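Local coordinates for protein BauA (Acinetobacter baumannii, PDB 6HCP) that takes up iron as ferric preacinetobactin across the outer membrane, probably by TonB-dependent transport through a plugged beta-barrel, at residues G98-N103 / V254-N259; V258-A263 / L687-L692; P270-L275 / L676-Y681; G594-H599 / N639-L644. All blocks are in the same frame, centred on the assembly; numbering follows the deposited sequence. Where two conformers were deposited one is given.

Overall arrangement
Contacts 1, 2 and 3 lie on the same side of the chain's centre, at the extracellular loops of a TonB-dependent beta-barrel, and contact 2 also shares a side with contact 4. Contact 1 joins a plug-range loop to the barrel loop at 254-259, and contact 2 continues from it, sharing V258 and N259; their centres are 12 Å apart, and T688 OG1 lies 2.8 Å from R256 O. L692 links contact 2 to contact 3, centres 17 Å apart, by touching the turn around K271. T262 CG2 lies 3.3 Å from T643 OG1, joining contact 2 to contact 4 (centres 16 Å apart). Contacts 3 and 4 stay separate, about 13 Å between nearest atoms. Ethanediol, probably from crystallisation, lies beside contacts 1, 3 and 4.

Contact 1 (G98-N103 / V254-N259); sequences GGWSEN and VTRGVN. With EDO (1,2-ethanediol), chain J.
W100 and R256 meet obliquely, their ring and guanidinium planes 44° apart. NH1 of R256 sits over one face of the indole, toward the rim on the pyrrole side, and lies 3.4 Å from W100 NE1. Both atoms are donors, so they do not bond to each other. They turn to different acceptors: W100 NE1 points in its own plane at a water 2.8 Å away, which donates to R256 O, while R256 NH1 donates to O2 of an ethanediol 3.0 Å off, near the guanidinium plane. The carbon C2 of that ethanediol covers the same indole face as NH1. The arginine CG is anti to the backbone N (chi1 179°), and the bend at chi2 places R256 CD 3.9 Å from W100 NE1. R256 NE bonds to S321 O, and the group also makes a cation-pi contact with Y317.

Nearer the backbone, T255 N donates to G98 O at 3.0 Å, from above the carbonyl plane. V254 CG2 lies 3.3 Å from the same oxygen. Glycine suits position 98, where phi is positive.

Indole and guanidinium thus meet across the junction of plug-range loop and barrel loop as two facing donors, each satisfied by an acceptor of its own, water or ethanediol. Between the two segments the polar link relies on one direct backbone bond and a water bridge.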
loop_
_atom_site.group_PDB
_atom_site.type_symbol
_atom_site.label_atom_id
_atom_site.label_comp_id
_atom_site.label_asym_id
_atom_site.label_seq_id
_atom_site.Cartn_x
_atom_site.Cartn_y
_atom_site.Cartn_z
ATOM N N GLY A 98 20.739 5.419 -0.339
ATOM C CA GLY A 98 21.877 5.121 0.508
ATOM C C GLY A 98 23.114 4.729 -0.282
ATOM O O GLY A 98 23.915 3.928 0.174
ATOM N N GLY A 99 23.331 5.393 -1.421
ATOM C CA GLY A 99 24.591 5.292 -2.130
ATOM C C GLY A 99 25.696 6.017 -1.376
ATOM O O GLY A 99 25.441 6.760 -0.413
ATOM N N TRP A 100 26.929 5.824 -1.843
ATOM C CA TRP A 100 28.081 6.484 -1.231
ATOM C C TRP A 100 28.199 7.951 -1.664
ATOM O O TRP A 100 28.968 8.713 -1.080
ATOM C CB TRP A 100 29.352 5.684 -1.512
ATOM C CG TRP A 100 29.545 5.317 -2.949
ATOM C CD1 TRP A 100 29.199 4.151 -3.564
ATOM C CD2 TRP A 100 30.185 6.122 -3.954
ATOM N NE1 TRP A 100 29.558 4.184 -4.883
ATOM C CE2 TRP A 100 30.240 5.344 -5.127
ATOM C CE3 TRP A 100 30.800 7.379 -3.945
ATOM C CZ2 TRP A 100 30.757 5.842 -6.320
ATOM C CZ3 TRP A 100 31.315 7.872 -5.130
ATOM C CH2 TRP A 100 31.267 7.122 -6.305
ATOM N N SER A 101 27.423 8.361 -2.667
ATOM C CA SER A 101 27.301 9.765 -3.047
ATOM C C SER A 101 25.958 9.970 -3.728
ATOM O O SER A 101 25.334 9.006 -4.169
ATOM C CB SER A 101 28.419 10.236 -3.963
ATOM O OG SER A 101 28.183 9.838 -5.313
ATOM N N GLU A 102 25.596 11.239 -3.924
ATOM C CA GLU A 102 24.513 11.590 -4.852
ATOM C C GLU A 102 25.018 11.342 -6.277
ATOM O O GLU A 102 26.228 11.234 -6.525
ATOM C CB GLU A 102 24.093 13.056 -4.718
ATOM C CG GLU A 102 23.657 13.461 -3.314
ATOM C CD GLU A 102 23.013 14.834 -3.242
ATOM O OE1 GLU A 102 22.138 15.085 -4.087
ATOM O OE2 GLU A 102 23.376 15.655 -2.330
ATOM N N ASN A 103 24.076 11.170 -7.195
ATOM C CA ASN A 103 24.432 10.906 -8.586
ATOM C C ASN A 103 23.364 11.494 -9.497
ATOM O O ASN A 103 22.226 11.031 -9.508
ATOM C CB ASN A 103 24.584 9.416 -8.874
ATOM C CG ASN A 103 25.068 9.154 -10.293
ATOM O OD1 ASN A 103 25.964 9.841 -10.768
ATOM N ND2 ASN A 103 24.457 8.213 -10.993
ATOM N N VAL A 254 25.395 0.505 2.924
ATOM C CA VAL A 254 25.559 1.383 1.763
ATOM C C VAL A 254 25.369 0.565 0.476
ATOM O O VAL A 254 25.789 -0.608 0.378
ATOM C CB VAL A 254 26.937 2.078 1.797
ATOM C CG1 VAL A 254 28.076 1.081 1.758
ATOM C CG2 VAL A 254 27.094 3.084 0.662
ATOM N N THR A 255 24.762 1.185 -0.540
ATOM C CA THR A 255 24.542 0.509 -1.817
ATOM C C THR A 255 25.662 0.891 -2.803
ATOM O O THR A 255 25.924 2.077 -3.050
ATOM C CB THR A 255 23.115 0.752 -2.330
ATOM O OG1 THR A 255 22.940 -0.112 -3.451
ATOM C CG2 THR A 255 22.837 2.188 -2.714
ATOM N N ARG A 256 26.355 -0.143 -3.294
ATOM C CA ARG A 256 27.521 -0.026 -4.191
ATOM C C ARG A 256 27.120 -0.343 -5.634
ATOM O O ARG A 256 27.770 0.106 -6.595
ATOM C CB ARG A 256 28.641 -0.954 -3.709
ATOM C CG ARG A 256 29.901 -0.941 -4.571
ATOM C CD ARG A 256 30.553 0.433 -4.542
ATOM N NE ARG A 256 31.873 0.471 -5.162
ATOM C CZ ARG A 256 32.744 1.480 -5.037
ATOM N NH1 ARG A 256 32.488 2.523 -4.251
ATOM N NH2 ARG A 256 33.934 1.369 -5.599
ATOM N N GLY A 257 26.097 -1.190 -5.798
ATOM C CA GLY A 257 25.673 -1.678 -7.110
ATOM C C GLY A 257 26.443 -2.899 -7.587
ATOM O O GLY A 257 27.366 -3.395 -6.931
ATOM N N VAL A 258 26.007 -3.422 -8.730
ATOM C CA VAL A 258 26.459 -4.699 -9.222
ATOM C C VAL A 258 26.772 -4.578 -10.718
ATOM O O VAL A 258 26.172 -3.784 -11.452
ATOM C CB VAL A 258 25.426 -5.803 -8.931
ATOM C CG1 VAL A 258 25.169 -5.920 -7.434
ATOM C CG2 VAL A 258 24.125 -5.574 -9.687
ATOM N N ASN A 259 27.614 -5.493 -11.169
ATOM C CA ASN A 259 28.049 -5.607 -12.567
ATOM C C ASN A 259 27.357 -6.789 -13.242
ATOM O O ASN A 259 27.068 -7.801 -12.615
ATOM C CB ASN A 259 29.575 -5.709 -12.647
ATOM C CG ASN A 259 30.252 -4.412 -12.251
ATOM O OD1 ASN A 259 29.623 -3.356 -12.278
ATOM N ND2 ASN A 259 31.458 -4.497 -11.707
HETATM C C1 EDO J . 35.068 6.607 -4.376
HETATM O O1 EDO J . 35.937 6.386 -5.488
HETATM C C2 EDO J . 34.078 5.456 -4.329
HETATM O O2 EDO J . 34.138 4.756 -3.079
HETATM O O HOH W 1 28.759 2.460 -6.903
#

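Contact 2 (V258-A263 / L687-L692)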
loop_
_atom_site.group_PDB
_atom_site.type_symbol
_atom_site.label_atom_id
_atom_site.label_comp_id
_atom_site.label_asym_id
_atom_site.label_seq_id
_atom_site.Cartn_x
_atom_site.Cartn_y
_atom_site.Cartn_z
ATOM N N VAL A 258 26.007 -3.422 -8.730
ATOM C CA VAL A 258 26.459 -4.699 -9.222
ATOM C C VAL A 258 26.772 -4.578 -10.718
ATOM O O VAL A 258 26.172 -3.784 -11.452
ATOM C CB VAL A 258 25.426 -5.803 -8.931
ATOM C CG1 VAL A 258 25.169 -5.920 -7.434
ATOM C CG2 VAL A 258 24.125 -5.574 -9.687
ATOM N N ASN A 259 27.614 -5.493 -11.169
ATOM C CA ASN A 259 28.049 -5.607 -12.567
ATOM C C ASN A 259 27.357 -6.789 -13.242
ATOM O O ASN A 259 27.068 -7.801 -12.615
ATOM C CB ASN A 259 29.575 -5.709 -12.647
ATOM C CG ASN A 259 30.252 -4.412 -12.251
ATOM O OD1 ASN A 259 29.623 -3.356 -12.278
ATOM N ND2 ASN A 259 31.458 -4.497 -11.707
ATOM N N VAL A 260 27.163 -6.656 -14.558
ATOM C CA VAL A 260 26.567 -7.660 -15.386
ATOM C C VAL A 260 27.459 -7.848 -16.621
ATOM O O VAL A 260 28.216 -6.947 -17.002
ATOM C CB VAL A 260 25.122 -7.297 -15.775
ATOM C CG1 VAL A 260 24.184 -7.442 -14.591
ATOM C CG2 VAL A 260 24.999 -5.891 -16.361
ATOM N N SER A 261 27.284 -8.986 -17.287
ATOM C CA SER A 261 27.948 -9.279 -18.573
ATOM C C SER A 261 26.891 -9.541 -19.634
ATOM O O SER A 261 25.769 -9.963 -19.325
ATOM C CB SER A 261 28.876 -10.456 -18.426
ATOM O OG SER A 261 28.145 -11.634 -18.101
ATOM N N THR A 262 27.314 -9.483 -20.901
ATOM C CA THR A 262 26.445 -9.856 -21.998
ATOM C C THR A 262 26.213 -11.373 -21.984
ATOM O O THR A 262 25.146 -11.819 -22.350
ATOM C CB THR A 262 27.020 -9.394 -23.341
ATOM O OG1 THR A 262 28.322 -9.964 -23.468
ATOM C CG2 THR A 262 27.127 -7.890 -23.446
ATOM N N ALA A 263 27.210 -12.144 -21.541
ATOM C CA ALA A 263 27.103 -13.617 -21.497
ATOM C C ALA A 263 25.959 -14.033 -20.572
ATOM O O ALA A 263 25.162 -14.882 -20.912
ATOM C CB ALA A 263 28.412 -14.238 -21.058
ATOM N N LEU A 687 30.406 3.908 -11.217
ATOM C CA LEU A 687 31.487 2.922 -11.004
ATOM C C LEU A 687 31.033 1.472 -11.218
ATOM O O LEU A 687 31.852 0.655 -11.564
ATOM C CB LEU A 687 32.129 3.101 -9.627
ATOM C CG LEU A 687 32.755 4.478 -9.378
ATOM C CD1 LEU A 687 33.521 4.480 -8.065
ATOM C CD2 LEU A 687 33.659 4.915 -10.531
ATOM N N THR A 688 29.750 1.154 -11.021
ATOM C CA THR A 688 29.244 -0.200 -11.273
ATOM C C THR A 688 28.068 -0.092 -12.250
ATOM O O THR A 688 27.561 0.996 -12.496
ATOM C CB THR A 688 28.808 -0.913 -9.981
ATOM O OG1 THR A 688 27.805 -0.103 -9.365
ATOM C CG2 THR A 688 29.940 -1.172 -9.007
ATOM N N ASN A 689 27.630 -1.227 -12.801
ATOM C CA ASN A 689 26.691 -1.236 -13.933
ATOM C C ASN A 689 25.251 -0.909 -13.513
ATOM O O ASN A 689 24.534 -0.235 -14.267
ATOM C CB ASN A 689 26.686 -2.578 -14.662
ATOM C CG ASN A 689 27.983 -2.940 -15.356
ATOM O OD1 ASN A 689 28.230 -4.123 -15.546
ATOM N ND2 ASN A 689 28.793 -1.954 -15.759
ATOM N N LEU A 690 24.804 -1.435 -12.353
ATOM C CA LEU A 690 23.403 -1.401 -11.971
ATOM C C LEU A 690 23.267 -1.190 -10.465
ATOM O O LEU A 690 24.059 -1.695 -9.698
ATOM C CB LEU A 690 22.734 -2.744 -12.284
ATOM C CG LEU A 690 22.682 -3.198 -13.731
ATOM C CD1 LEU A 690 22.043 -4.578 -13.792
ATOM C CD2 LEU A 690 21.925 -2.220 -14.600
ATOM N N ALA A 691 22.168 -0.549 -10.077
ATOM C CA ALA A 691 21.724 -0.506 -8.709
ATOM C C ALA A 691 20.199 -0.391 -8.717
ATOM O O ALA A 691 19.614 0.163 -9.636
ATOM C CB ALA A 691 22.349 0.658 -7.988
ATOM N N LEU A 692 19.561 -0.942 -7.683
ATOM C CA LEU A 692 18.126 -0.824 -7.546
ATOM C C LEU A 692 17.742 0.599 -7.135
ATOM O O LEU A 692 18.356 1.185 -6.259
ATOM C CB LEU A 692 17.631 -1.813 -6.484
ATOM C CG LEU A 692 17.614 -3.273 -6.904
ATOM C CD1 LEU A 692 17.271 -4.148 -5.702
ATOM C CD2 LEU A 692 16.625 -3.511 -8.037
HETATM O O HOH W 2 32.852 -1.916 -11.047
#
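V258 and L690 form an antiparallel hydrogen-bonded pair, a single bridge in which V258 N donates to L690 O at 2.8 Å and L690 N returns a more bent bond to V258 O at 2.9 Å. On the 687-692 side N689 and L690 both face V258, which makes a classic beta bulge. The extra residue turns the N-H of N689 toward the other segment, where side chains take over the pairing.

Each asparagine side-chain oxygen accepts a backbone N-H of the other segment. N259 OD1 accepts from N689 N at 3.0 Å, with the donor nearly along the C=O axis, while N689 OD1 accepts from V260 N at 2.9 Å in its carbonyl plane, on a lone pair. The two side chains cross at about a right angle, their amide planes 50° apart. In N689 the CG stands anti to the carbonyl carbon (chi1 -65°), beside the backbone N. At the other end of the N259 amide, ND2 donates to a water that in turn donates to L687 O.

The aliphatic groups of V258, V260 and L690 also meet: L690 CD1 touches V260 CG1 at 3.7 Å, the side chains crossing at about a right angle, and V258 CG2 lies 4.1 Å from L690 CB. T688 turns its OG1 to R256 O.

Asparagine suits both places because a short amide can mimic a peptide, extending the pairing beyond the bulge. The segment 687-692 includes the start of the predicted TonB C-terminal box, here tied to an extracellular loop by four hydrogen bonds.

Contact 3 (P270-L275 / L676-Y681); sequences PKADTL and LTNKAY. With EDO (1,2-ethanediol), chain B.
A272 and N678 approach through two turned backbones: A272, with phi and psi of -64° and -25°, is the second residue of a type I turn from K271 to T274, and N678 has the left-handed conformation that asparagine tolerates well. The CG of N678 stands anti to the backbone N (chi1 -159°), on the A272 side, and its OD1 comes 3.7 Å from A272 CB. That oxygen has its polar partner in R696 N, so its touch on the methyl is only packing.

The small side chains of A272 and A680 both point across the contact, and their CB atoms are 4.2 Å apart. A680 CB also rests 3.3 Å from P270 O, and A272 CB lies 3.7 Å from K679 O. Alanine suits both places, since its single methyl lets the backbones come within 4.3 Å between the two CA atoms. Polar linkage passes through water: one molecule accepts from A272 N at 2.9 Å and donates to N678 O, and a second accepts from N678 ND2 and donates weakly to D273 OD1.

The turn is braced from within. K271 O receives both T274 N and T274 OG1, the latter at 2.6 Å, and K271 NZ forms a salt bridge to D273 OD1. On the other segment K679 NZ reaches D183 of the second subunit in a salt bridge, so this region borders the interface between subunits.

The arrangement is that of a type I beta turn resting on the loop that follows strand 665-674, probably at the extracellular end of the barrel, as in TonB-dependent receptors.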
loop_
_atom_site.group_PDB
_atom_site.type_symbol
_atom_site.label_atom_id
_atom_site.label_comp_id
_atom_site.label_asym_id
_atom_site.label_seq_id
_atom_site.Cartn_x
_atom_site.Cartn_y
_atom_site.Cartn_z
ATOM N N PRO A 270 15.139 -7.817 -8.120
ATOM C CA PRO A 270 14.522 -8.178 -6.843
ATOM C C PRO A 270 13.607 -7.047 -6.374
ATOM O O PRO A 270 13.639 -5.937 -6.928
ATOM C CB PRO A 270 15.708 -8.311 -5.869
ATOM C CG PRO A 270 16.906 -8.487 -6.760
ATOM C CD PRO A 270 16.598 -7.706 -8.018
ATOM N N LYS A 271 12.861 -7.299 -5.299
ATOM C CA LYS A 271 11.955 -6.270 -4.794
ATOM C C LYS A 271 12.767 -5.033 -4.398
ATOM O O LYS A 271 13.946 -5.129 -3.987
ATOM C CB LYS A 271 11.077 -6.825 -3.663
ATOM C CG LYS A 271 11.798 -7.414 -2.473
ATOM C CD LYS A 271 10.807 -7.956 -1.435
ATOM C CE LYS A 271 11.486 -8.593 -0.240
ATOM N NZ LYS A 271 12.372 -7.633 0.466
ATOM N N ALA A 272 12.086 -3.887 -4.431
ATOM C CA ALA A 272 12.733 -2.583 -4.434
ATOM C C ALA A 272 13.509 -2.320 -3.140
ATOM O O ALA A 272 14.465 -1.537 -3.157
ATOM C CB ALA A 272 11.710 -1.503 -4.707
ATOM N N ASP A 273 13.139 -2.971 -2.018
ATOM C CA ASP A 273 13.790 -2.682 -0.742
ATOM C C ASP A 273 14.966 -3.637 -0.476
ATOM O O ASP A 273 15.554 -3.593 0.575
ATOM C CB ASP A 273 12.806 -2.681 0.439
ATOM C CG ASP A 273 12.023 -3.975 0.612
ATOM O OD1 ASP A 273 12.225 -4.904 -0.184
ATOM O OD2 ASP A 273 11.175 -4.030 1.522
ATOM N N THR A 274 15.386 -4.404 -1.480
ATOM C CA THR A 274 16.509 -5.319 -1.367
ATOM C C THR A 274 17.819 -4.510 -1.323
ATOM O O THR A 274 18.036 -3.673 -2.162
ATOM C CB THR A 274 16.523 -6.293 -2.549
ATOM O OG1 THR A 274 15.269 -6.978 -2.642
ATOM C CG2 THR A 274 17.649 -7.296 -2.498
ATOM N N LEU A 275 18.751 -4.929 -0.467
ATOM C CA LEU A 275 20.107 -4.406 -0.455
ATOM C C LEU A 275 21.031 -5.466 -1.060
ATOM O O LEU A 275 21.149 -6.560 -0.541
ATOM C CB LEU A 275 20.523 -4.088 0.980
ATOM C CG LEU A 275 21.944 -3.557 1.110
ATOM C CD1 LEU A 275 22.106 -2.246 0.348
ATOM C CD2 LEU A 275 22.332 -3.399 2.567
ATOM N N LEU A 676 5.373 5.483 -4.617
ATOM C CA LEU A 676 4.211 4.942 -3.908
ATOM C C LEU A 676 3.806 3.568 -4.455
ATOM O O LEU A 676 3.261 2.761 -3.695
ATOM C CB LEU A 676 3.071 5.957 -3.925
ATOM C CG LEU A 676 2.184 6.040 -5.157
ATOM C CD1 LEU A 676 0.962 5.154 -4.994
ATOM C CD2 LEU A 676 1.741 7.486 -5.369
ATOM N N THR A 677 4.117 3.266 -5.721
ATOM C CA THR A 677 3.795 1.934 -6.272
ATOM C C THR A 677 4.860 0.895 -5.922
ATOM O O THR A 677 4.638 -0.299 -6.139
ATOM C CB THR A 677 3.574 1.953 -7.788
ATOM O OG1 THR A 677 4.828 2.124 -8.453
ATOM C CG2 THR A 677 2.577 3.000 -8.232
ATOM N N ASN A 678 5.949 1.328 -5.271
ATOM C CA ASN A 678 7.062 0.446 -4.849
ATOM C C ASN A 678 7.632 -0.305 -6.054
ATOM O O ASN A 678 7.952 -1.493 -5.967
ATOM C CB ASN A 678 6.648 -0.522 -3.745
ATOM C CG ASN A 678 7.814 -1.058 -2.954
ATOM O OD1 ASN A 678 8.823 -0.369 -2.757
ATOM N ND2 ASN A 678 7.714 -2.318 -2.562
ATOM N N LYS A 679 7.777 0.410 -7.169
ATOM C CA LYS A 679 8.333 -0.148 -8.366
ATOM C C LYS A 679 9.785 -0.566 -8.129
ATOM O O LYS A 679 10.606 0.243 -7.724
ATOM C CB LYS A 679 8.265 0.874 -9.498
ATOM C CG LYS A 679 8.877 0.420 -10.818
ATOM C CD LYS A 679 8.130 -0.726 -11.492
ATOM C CE LYS A 679 8.680 -1.044 -12.868
ATOM N NZ LYS A 679 8.225 -2.371 -13.338
ATOM N N ALA A 680 10.102 -1.809 -8.502
ATOM C CA ALA A 680 11.480 -2.325 -8.538
ATOM C C ALA A 680 12.071 -2.042 -9.924
ATOM O O ALA A 680 11.505 -2.447 -10.935
ATOM C CB ALA A 680 11.487 -3.801 -8.234
ATOM N N TYR A 681 13.200 -1.335 -9.963
ATOM C CA TYR A 681 13.869 -1.088 -11.236
ATOM C C TYR A 681 15.382 -1.030 -11.042
ATOM O O TYR A 681 15.885 -0.597 -9.987
ATOM C CB TYR A 681 13.359 0.211 -11.868
ATOM C CG TYR A 681 13.644 1.463 -11.081
ATOM C CD1 TYR A 681 12.789 1.877 -10.071
ATOM C CD2 TYR A 681 14.768 2.246 -11.342
ATOM C CE1 TYR A 681 13.006 3.054 -9.370
ATOM C CE2 TYR A 681 15.010 3.411 -10.630
ATOM C CZ TYR A 681 14.111 3.834 -9.662
ATOM O OH TYR A 681 14.356 4.948 -8.914
HETATM C C1 EDO B . 16.941 -7.526 1.185
HETATM O O1 EDO B . 18.180 -6.958 1.581
HETATM C C2 EDO B . 17.107 -8.997 1.479
HETATM O O2 EDO B . 18.533 -9.125 1.533
HETATM O O HOH W 3 9.270 -3.890 -5.248
HETATM O O HOH W 4 9.503 -4.693 -1.263
#

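Contact 4 (G594-H599 / N639-L644). With EDO (1,2-ethanediol), chain X.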
loop_
_atom_site.group_PDB
_atom_site.type_symbol
_atom_site.label_atom_id
_atom_site.label_comp_id
_atom_site.label_asym_id
_atom_site.label_seq_id
_atom_site.Cartn_x
_atom_site.Cartn_y
_atom_site.Cartn_z
ATOM N N GLY A 594 36.477 3.130 -33.673
ATOM C CA GLY A 594 35.203 3.263 -34.361
ATOM C C GLY A 594 34.153 2.259 -33.881
ATOM O O GLY A 594 33.010 2.296 -34.336
ATOM N N GLY A 595 34.516 1.416 -32.919
ATOM C CA GLY A 595 33.686 0.252 -32.545
ATOM C C GLY A 595 32.274 0.631 -32.090
ATOM O O GLY A 595 31.300 -0.030 -32.437
ATOM N N ASN A 596 32.143 1.737 -31.348
ATOM C CA ASN A 596 30.852 2.113 -30.782
ATOM C C ASN A 596 30.346 3.409 -31.410
ATOM O O ASN A 596 29.429 4.057 -30.880
ATOM C CB ASN A 596 30.959 2.237 -29.264
ATOM C CG ASN A 596 31.115 0.895 -28.599
ATOM O OD1 ASN A 596 30.565 -0.107 -29.070
ATOM N ND2 ASN A 596 31.820 0.889 -27.488
ATOM N N ASP A 597 30.873 3.762 -32.587
ATOM C CA ASP A 597 30.420 4.992 -33.253
ATOM C C ASP A 597 28.924 4.908 -33.562
ATOM O O ASP A 597 28.430 3.905 -34.094
ATOM C CB ASP A 597 31.187 5.270 -34.552
ATOM C CG ASP A 597 32.623 5.717 -34.365
ATOM O OD1 ASP A 597 33.117 5.714 -33.221
ATOM O OD2 ASP A 597 33.244 6.057 -35.386
ATOM N N GLY A 598 28.193 5.987 -33.252
ATOM C CA GLY A 598 26.790 6.063 -33.548
ATOM C C GLY A 598 25.931 5.388 -32.484
ATOM O O GLY A 598 24.711 5.490 -32.535
ATOM N N HIS A 599 26.560 4.821 -31.451
ATOM C CA HIS A 599 25.784 4.204 -30.348
ATOM C C HIS A 599 25.251 5.299 -29.412
ATOM O O HIS A 599 25.670 6.465 -29.462
ATOM C CB HIS A 599 26.643 3.190 -29.593
ATOM C CG HIS A 599 26.938 1.948 -30.364
ATOM N ND1 HIS A 599 27.619 0.886 -29.810
ATOM C CD2 HIS A 599 26.673 1.605 -31.647
ATOM C CE1 HIS A 599 27.757 -0.071 -30.718
ATOM N NE2 HIS A 599 27.201 0.356 -31.855
ATOM N N ASN A 639 25.647 -0.588 -21.422
ATOM C CA ASN A 639 27.021 -0.603 -21.984
ATOM C C ASN A 639 27.056 0.168 -23.302
ATOM O O ASN A 639 26.041 0.433 -23.912
ATOM C CB ASN A 639 27.575 -2.016 -22.173
ATOM C CG ASN A 639 26.767 -2.895 -23.115
ATOM O OD1 ASN A 639 25.905 -2.431 -23.860
ATOM N ND2 ASN A 639 27.024 -4.193 -23.059
ATOM N N ALA A 640 28.259 0.621 -23.655
ATOM C CA ALA A 640 28.475 1.497 -24.805
ATOM C C ALA A 640 28.286 0.711 -26.107
ATOM O O ALA A 640 28.041 1.300 -27.160
ATOM C CB ALA A 640 29.849 2.117 -24.722
ATOM N N GLU A 641 28.418 -0.616 -26.023
ATOM C CA GLU A 641 28.111 -1.527 -27.146
ATOM C C GLU A 641 26.604 -1.557 -27.425
ATOM O O GLU A 641 26.178 -1.998 -28.495
ATOM C CB GLU A 641 28.613 -2.945 -26.849
ATOM C CG GLU A 641 30.128 -3.053 -26.753
ATOM C CD GLU A 641 30.770 -2.437 -25.520
ATOM O OE1 GLU A 641 30.105 -2.414 -24.442
ATOM O OE2 GLU A 641 31.880 -1.851 -25.670
ATOM N N ASN A 642 25.803 -1.087 -26.458
ATOM C CA ASN A 642 24.351 -1.020 -26.552
ATOM C C ASN A 642 23.750 -2.426 -26.731
ATOM O O ASN A 642 22.686 -2.573 -27.329
ATOM C CB ASN A 642 23.865 -0.094 -27.665
ATOM C CG ASN A 642 24.074 1.396 -27.450
ATOM O OD1 ASN A 642 23.648 2.177 -28.282
ATOM N ND2 ASN A 642 24.715 1.812 -26.363
ATOM N N THR A 643 24.374 -3.436 -26.120
ATOM C CA THR A 643 23.838 -4.801 -26.144
ATOM C C THR A 643 23.138 -5.138 -24.816
ATOM O O THR A 643 22.552 -6.193 -24.686
ATOM C CB THR A 643 24.950 -5.804 -26.457
ATOM O OG1 THR A 643 26.035 -5.544 -25.564
ATOM C CG2 THR A 643 25.398 -5.717 -27.904
ATOM N N LEU A 644 23.260 -4.256 -23.822
ATOM C CA LEU A 644 22.536 -4.405 -22.565
ATOM C C LEU A 644 21.799 -3.100 -22.288
ATOM O O LEU A 644 22.375 -2.031 -22.441
ATOM C CB LEU A 644 23.478 -4.713 -21.409
ATOM C CG LEU A 644 24.179 -6.070 -21.409
ATOM C CD1 LEU A 644 25.188 -6.131 -20.275
ATOM C CD2 LEU A 644 23.181 -7.203 -21.295
HETATM C C1 EDO X . 18.460 -5.966 -22.655
HETATM O O1 EDO X . 19.649 -6.125 -21.877
HETATM C C2 EDO X . 18.763 -6.127 -24.132
HETATM O O2 EDO X . 19.828 -7.078 -24.281
#
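N596 and H599, both in tight turns (type I from G594 to D597, type II from N596 to H599), face the A640-N642 part of a type I turn from N639 to N642. These are neighbouring extracellular loops of the TonB-dependent beta-barrel, and the contact lies on the surface. Glycine suits position 598 of the type II turn, since at its backbone angles a CB would jam against D597 O.

H599 carries the main bond: its ND1 donates to A640 O at 2.7 Å, in the plane of both the imidazole and the carbonyl, on a lone pair. Its CG stands anti to the carbonyl carbon (chi1 -71°), beside the backbone N, which brings CG to the turn. H599 CE1 lies 3.3 Å from E641 O.

N596 also meets the turn, with CG 3.4 Å from A640 O and ND2 3.6 Å from A640 CB, whose small methyl leaves room for the amide. Its ND2 donates a long but straight bond to E641 OE2, 3.3 Å and 171°, meeting the carboxylate from above its plane; the E641 chain is bent at chi2, which places CD 4.0 Å from N596 ND2.

N642 slides past H599 in the opposite direction, ring and amide planes 29° apart. As an asparagine it accepts the left-handed backbone here, and its amide serves two loops: OD1, 3.4 Å from H599 CB, accepts from T600 N, while ND2 donates to N639 O at 3.1 Å, lying exactly in the amide plane.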